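Local structure of hydrogenase 2 maturation peptidase (Thaumarchaeota archaeon SCGC AB-539-E09, 5TTX) at residues 25-39 and 146-160. The protein is probably an endopeptidase of the hydrogenase maturation protease family, trimming the C-terminal tail of a nickel-iron hydrogenase large-subunit precursor. Sequence-based numbering, arbitrary orientation.
Sequences FGPRVVDLLSSMSLP and ATHAAVDLVLEALGL
Leu-32, Val-151 and Thr-147 bury the most surface where helix 25-34 crosses the 146-158 part of helix 141-158, at -63° and 9.2 Å between the axes. Leu-32 points at the partner helix, and its CD1 is 3.6 Å from Val-151 CG2; the same methyl lies over one face of the His-148 ring in a CH-pi contact, its centroid distance 4.0 Å. Beta-branched Val-151 divides its two methyls: CG2, beside its own backbone N, meets Leu-32, while CG1, anti to that N (chi1 161°), meets the selenium of Met-36, a poorly ordered selenomethionine, tip to tip. Thr-147 is a knob in the hole formed by Phe-25, Arg-28, Val-29 and Leu-32. Its hydroxyl is satisfied by Glu-144 O in its own helix, leaving CG2 to pack 3.9 Å from Phe-25 CD2. The Phe-25 ring reaches further, setting CZ 3.5 Å from Ala-150 CB, where a small residue gives it room. A serine in place of Phe-25 would probably open a gap beside Ala-150 and take away one wall of the hole that holds Thr-147. Beneath, Val-29 and Ala-150 both touch Leu-67 of strand 63-69, so the pair forms one helical layer of the three-layer alpha/beta/alpha sandwich of the hydrogenase maturation proteases.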
loop_
_atom_site.group_PDB
_atom_site.type_symbol
_atom_site.label_atom_id
_atom_site.label_comp_id
_atom_site.label_asym_id
_atom_site.label_seq_id
_atom_site.Cartn_x
_atom_site.Cartn_y
_atom_site.Cartn_z
ATOM N N PHE A 25 9.000 -27.776 40.553
ATOM C CA PHE A 25 8.669 -28.926 39.703
ATOM C C PHE A 25 9.471 -28.944 38.396
ATOM O O PHE A 25 10.124 -29.942 38.068
ATOM C CB PHE A 25 7.167 -28.925 39.408
ATOM C CG PHE A 25 6.762 -29.793 38.237
ATOM C CD1 PHE A 25 6.455 -29.224 36.986
ATOM C CD2 PHE A 25 6.661 -31.171 38.385
ATOM C CE1 PHE A 25 6.060 -30.040 35.904
ATOM C CE2 PHE A 25 6.270 -31.991 37.309
ATOM C CZ PHE A 25 5.964 -31.446 36.092
ATOM N N GLY A 26 9.424 -27.854 37.623
ATOM C CA GLY A 26 10.055 -27.836 36.313
ATOM C C GLY A 26 11.557 -28.084 36.354
ATOM O O GLY A 26 12.075 -28.979 35.680
ATOM N N PRO A 27 12.289 -27.268 37.123
ATOM C CA PRO A 27 13.739 -27.501 37.264
ATOM C C PRO A 27 14.074 -28.872 37.799
ATOM O O PRO A 27 15.124 -29.432 37.438
ATOM C CB PRO A 27 14.178 -26.402 38.243
ATOM C CG PRO A 27 13.174 -25.252 38.005
ATOM C CD PRO A 27 11.863 -25.959 37.670
ATOM N N ARG A 28 13.220 -29.437 38.659
ATOM C CA ARG A 28 13.503 -30.762 39.193
ATOM C C ARG A 28 13.283 -31.855 38.137
ATOM O O ARG A 28 13.958 -32.886 38.177
ATOM C CB ARG A 28 12.664 -31.007 40.448
ATOM C CG ARG A 28 13.158 -30.240 41.709
ATOM C CD ARG A 28 14.431 -30.865 42.327
ATOM N NE ARG A 28 14.159 -32.238 42.708
ATOM C CZ ARG A 28 13.745 -32.608 43.918
ATOM N NH1 ARG A 28 13.579 -31.700 44.888
ATOM N NH2 ARG A 28 13.491 -33.885 44.154
ATOM N N VAL A 29 12.367 -31.647 37.184
ATOM C CA VAL A 29 12.264 -32.573 36.059
ATOM C C VAL A 29 13.523 -32.496 35.207
ATOM O O VAL A 29 14.059 -33.520 34.768
ATOM C CB VAL A 29 11.008 -32.290 35.210
ATOM C CG1 VAL A 29 11.067 -33.132 33.901
ATOM C CG2 VAL A 29 9.714 -32.595 35.996
ATOM N N VAL A 30 14.026 -31.286 34.970
ATOM C CA VAL A 30 15.282 -31.156 34.234
ATOM C C VAL A 30 16.394 -31.936 34.926
ATOM O O VAL A 30 17.197 -32.602 34.262
ATOM C CB VAL A 30 15.643 -29.672 34.054
ATOM C CG1 VAL A 30 17.058 -29.516 33.472
ATOM C CG2 VAL A 30 14.610 -29.024 33.146
ATOM N N ASP A 31 16.452 -31.881 36.271
ATOM C CA ASP A 31 17.441 -32.671 37.001
ATOM C C ASP A 31 17.316 -34.151 36.668
ATOM O O ASP A 31 18.324 -34.826 36.435
ATOM C CB ASP A 31 17.292 -32.492 38.514
ATOM C CG ASP A 31 17.627 -31.097 38.985
ATOM O OD1 ASP A 31 18.067 -30.262 38.160
ATOM O OD2 ASP A 31 17.450 -30.845 40.196
ATOM N N LEU A 32 16.088 -34.678 36.647
ATOM C CA LEU A 32 15.911 -36.083 36.289
ATOM C C LEU A 32 16.404 -36.353 34.876
ATOM O O LEU A 32 17.154 -37.309 34.645
ATOM C CB LEU A 32 14.449 -36.492 36.438
ATOM C CG LEU A 32 13.935 -36.572 37.873
ATOM C CD1 LEU A 32 12.444 -36.909 37.858
ATOM C CD2 LEU A 32 14.739 -37.633 38.704
ATOM N N LEU A 33 16.012 -35.507 33.919
ATOM C CA LEU A 33 16.404 -35.705 32.521
ATOM C C LEU A 33 17.916 -35.603 32.344
ATOM O O LEU A 33 18.530 -36.444 31.681
ATOM C CB LEU A 33 15.685 -34.692 31.633
ATOM C CG LEU A 33 14.179 -34.921 31.549
ATOM C CD1 LEU A 33 13.503 -33.753 30.864
ATOM C CD2 LEU A 33 13.894 -36.222 30.794
ATOM N N SER A 34 18.538 -34.586 32.949
ATOM C CA SER A 34 19.991 -34.441 32.882
ATOM C C SER A 34 20.736 -35.645 33.427
ATOM O O SER A 34 21.905 -35.831 33.085
ATOM C CB SER A 34 20.454 -33.201 33.647
ATOM O OG SER A 34 20.033 -32.016 32.977
ATOM N N SER A 35 20.126 -36.455 34.279
ATOM C CA SER A 35 20.853 -37.614 34.768
ATOM C C SER A 35 20.566 -38.872 33.954
ATOM O O SER A 35 21.176 -39.906 34.210
ATOM C CB SER A 35 20.563 -37.858 36.258
ATOM O OG SER A 35 19.341 -38.544 36.462
HETATM N N MSE A 36 19.658 -38.813 32.990
HETATM C CA MSE A 36 19.478 -39.947 32.104
HETATM C C MSE A 36 20.372 -39.717 30.916
HETATM O O MSE A 36 21.051 -38.700 30.831
HETATM C CB MSE A 36 18.029 -40.099 31.685
HETATM C CG MSE A 36 17.093 -40.089 32.860
HETATM SE SE MSE A 36 15.239 -39.978 32.302
HETATM C CE MSE A 36 14.863 -41.901 32.149
ATOM N N SER A 37 20.386 -40.642 29.987
ATOM C CA SER A 37 21.336 -40.560 28.883
ATOM C C SER A 37 20.524 -40.211 27.648
ATOM O O SER A 37 20.060 -41.088 26.922
ATOM C CB SER A 37 22.124 -41.865 28.721
ATOM O OG SER A 37 22.647 -42.291 29.971
ATOM N N LEU A 38 20.345 -39.006 27.453
ATOM C CA LEU A 38 19.553 -38.424 26.388
ATOM C C LEU A 38 20.423 -38.106 25.177
ATOM O O LEU A 38 21.602 -37.759 25.321
ATOM C CB LEU A 38 18.877 -37.153 26.870
ATOM C CG LEU A 38 17.751 -37.365 27.880
ATOM C CD1 LEU A 38 17.096 -36.037 28.218
ATOM C CD2 LEU A 38 16.724 -38.348 27.349
ATOM N N PRO A 39 19.855 -38.224 23.979
ATOM C CA PRO A 39 20.597 -37.843 22.771
ATOM C C PRO A 39 21.119 -36.415 22.870
ATOM O O PRO A 39 20.497 -35.544 23.496
ATOM C CB PRO A 39 19.557 -37.980 21.654
ATOM C CG PRO A 39 18.431 -38.784 22.241
ATOM C CD PRO A 39 18.449 -38.566 23.708
ATOM N N ALA A 146 5.221 -36.531 40.764
ATOM C CA ALA A 146 4.799 -36.036 39.467
ATOM C C ALA A 146 5.989 -35.778 38.561
ATOM O O ALA A 146 5.837 -35.814 37.328
ATOM C CB ALA A 146 3.958 -34.767 39.623
ATOM N N THR A 147 7.168 -35.501 39.140
ATOM C CA THR A 147 8.349 -35.307 38.308
ATOM C C THR A 147 8.642 -36.560 37.489
ATOM O O THR A 147 8.992 -36.470 36.309
ATOM C CB THR A 147 9.573 -34.927 39.145
ATOM O OG1 THR A 147 9.850 -35.940 40.116
ATOM C CG2 THR A 147 9.369 -33.590 39.833
ATOM N N HIS A 148 8.458 -37.740 38.083
ATOM C CA HIS A 148 8.726 -38.967 37.339
ATOM C C HIS A 148 7.691 -39.174 36.247
ATOM O O HIS A 148 8.025 -39.636 35.153
ATOM C CB HIS A 148 8.783 -40.167 38.294
ATOM C CG HIS A 148 9.842 -40.013 39.332
ATOM N ND1 HIS A 148 11.176 -40.233 39.064
ATOM C CD2 HIS A 148 9.780 -39.575 40.608
ATOM C CE1 HIS A 148 11.888 -39.958 40.141
ATOM N NE2 HIS A 148 11.065 -39.568 41.094
ATOM N N ALA A 149 6.434 -38.822 36.525
ATOM C CA ALA A 149 5.396 -38.892 35.503
ATOM C C ALA A 149 5.673 -37.905 34.372
ATOM O O ALA A 149 5.500 -38.231 33.189
ATOM C CB ALA A 149 4.030 -38.617 36.132
ATOM N N ALA A 150 6.111 -36.696 34.719
ATOM C CA ALA A 150 6.423 -35.720 33.693
ATOM C C ALA A 150 7.567 -36.214 32.830
ATOM O O ALA A 150 7.558 -36.021 31.611
ATOM C CB ALA A 150 6.754 -34.366 34.330
ATOM N N VAL A 151 8.540 -36.897 33.445
ATOM C CA VAL A 151 9.653 -37.451 32.678
ATOM C C VAL A 151 9.125 -38.380 31.588
ATOM O O VAL A 151 9.522 -38.287 30.424
ATOM C CB VAL A 151 10.641 -38.165 33.622
ATOM C CG1 VAL A 151 11.564 -39.149 32.861
ATOM C CG2 VAL A 151 11.472 -37.144 34.364
ATOM N N ASP A 152 8.186 -39.257 31.947
ATOM C CA ASP A 152 7.574 -40.128 30.952
ATOM C C ASP A 152 6.881 -39.332 29.857
ATOM O O ASP A 152 6.985 -39.686 28.672
ATOM C CB ASP A 152 6.587 -41.085 31.612
ATOM C CG ASP A 152 7.273 -42.101 32.504
ATOM O OD1 ASP A 152 8.508 -42.309 32.355
ATOM O OD2 ASP A 152 6.568 -42.691 33.353
ATOM N N LEU A 153 6.152 -38.263 30.226
ATOM C CA LEU A 153 5.475 -37.471 29.203
ATOM C C LEU A 153 6.483 -36.849 28.256
ATOM O O LEU A 153 6.277 -36.826 27.038
ATOM C CB LEU A 153 4.625 -36.373 29.830
ATOM C CG LEU A 153 3.272 -36.768 30.384
ATOM C CD1 LEU A 153 2.532 -35.509 30.899
ATOM C CD2 LEU A 153 2.474 -37.485 29.324
ATOM N N VAL A 154 7.582 -36.343 28.807
ATOM C CA VAL A 154 8.667 -35.805 27.994
ATOM C C VAL A 154 9.228 -36.871 27.064
ATOM O O VAL A 154 9.426 -36.637 25.862
ATOM C CB VAL A 154 9.760 -35.228 28.903
ATOM C CG1 VAL A 154 11.009 -34.918 28.091
ATOM C CG2 VAL A 154 9.235 -34.004 29.595
ATOM N N LEU A 155 9.517 -38.055 27.602
ATOM C CA LEU A 155 10.122 -39.077 26.752
ATOM C C LEU A 155 9.149 -39.535 25.674
ATOM O O LEU A 155 9.565 -39.785 24.541
ATOM C CB LEU A 155 10.610 -40.261 27.593
ATOM C CG LEU A 155 11.808 -40.029 28.533
ATOM C CD1 LEU A 155 12.175 -41.303 29.330
ATOM C CD2 LEU A 155 13.034 -39.540 27.771
ATOM N N GLU A 156 7.850 -39.606 25.986
ATOM C CA GLU A 156 6.900 -40.042 24.968
ATOM C C GLU A 156 6.761 -39.001 23.878
ATOM O O GLU A 156 6.720 -39.341 22.691
ATOM C CB GLU A 156 5.537 -40.316 25.564
ATOM C CG GLU A 156 5.493 -41.479 26.509
ATOM C CD GLU A 156 4.222 -41.466 27.331
ATOM O OE1 GLU A 156 4.019 -42.416 28.118
ATOM O OE2 GLU A 156 3.432 -40.502 27.175
ATOM N N ALA A 157 6.681 -37.728 24.272
ATOM C CA ALA A 157 6.591 -36.640 23.312
ATOM C C ALA A 157 7.734 -36.679 22.317
ATOM O O ALA A 157 7.553 -36.311 21.154
ATOM C CB ALA A 157 6.599 -35.300 24.046
ATOM N N LEU A 158 8.907 -37.125 22.750
ATOM C CA LEU A 158 10.105 -37.148 21.927
ATOM C C LEU A 158 10.357 -38.494 21.267
ATOM O O LEU A 158 11.329 -38.626 20.515
ATOM C CB LEU A 158 11.324 -36.753 22.773
ATOM C CG LEU A 158 11.275 -35.332 23.336
ATOM C CD1 LEU A 158 12.471 -35.028 24.248
ATOM C CD2 LEU A 158 11.215 -34.353 22.172
ATOM N N GLY A 159 9.526 -39.498 21.525
ATOM C CA GLY A 159 9.773 -40.803 20.944
ATOM C C GLY A 159 10.863 -41.609 21.610
ATOM O O GLY A 159 11.321 -42.600 21.035
ATOM N N LEU A 160 11.273 -41.238 22.823
ATOM C CA LEU A 160 12.376 -41.873 23.528
ATOM C C LEU A 160 11.929 -42.856 24.601
ATOM O O LEU A 160 12.783 -43.415 25.302
ATOM C CB LEU A 160 13.260 -40.798 24.159
ATOM C CG LEU A 160 13.897 -39.845 23.152
ATOM C CD1 LEU A 160 14.634 -38.754 23.884
ATOM C CD2 LEU A 160 14.844 -40.600 22.192
#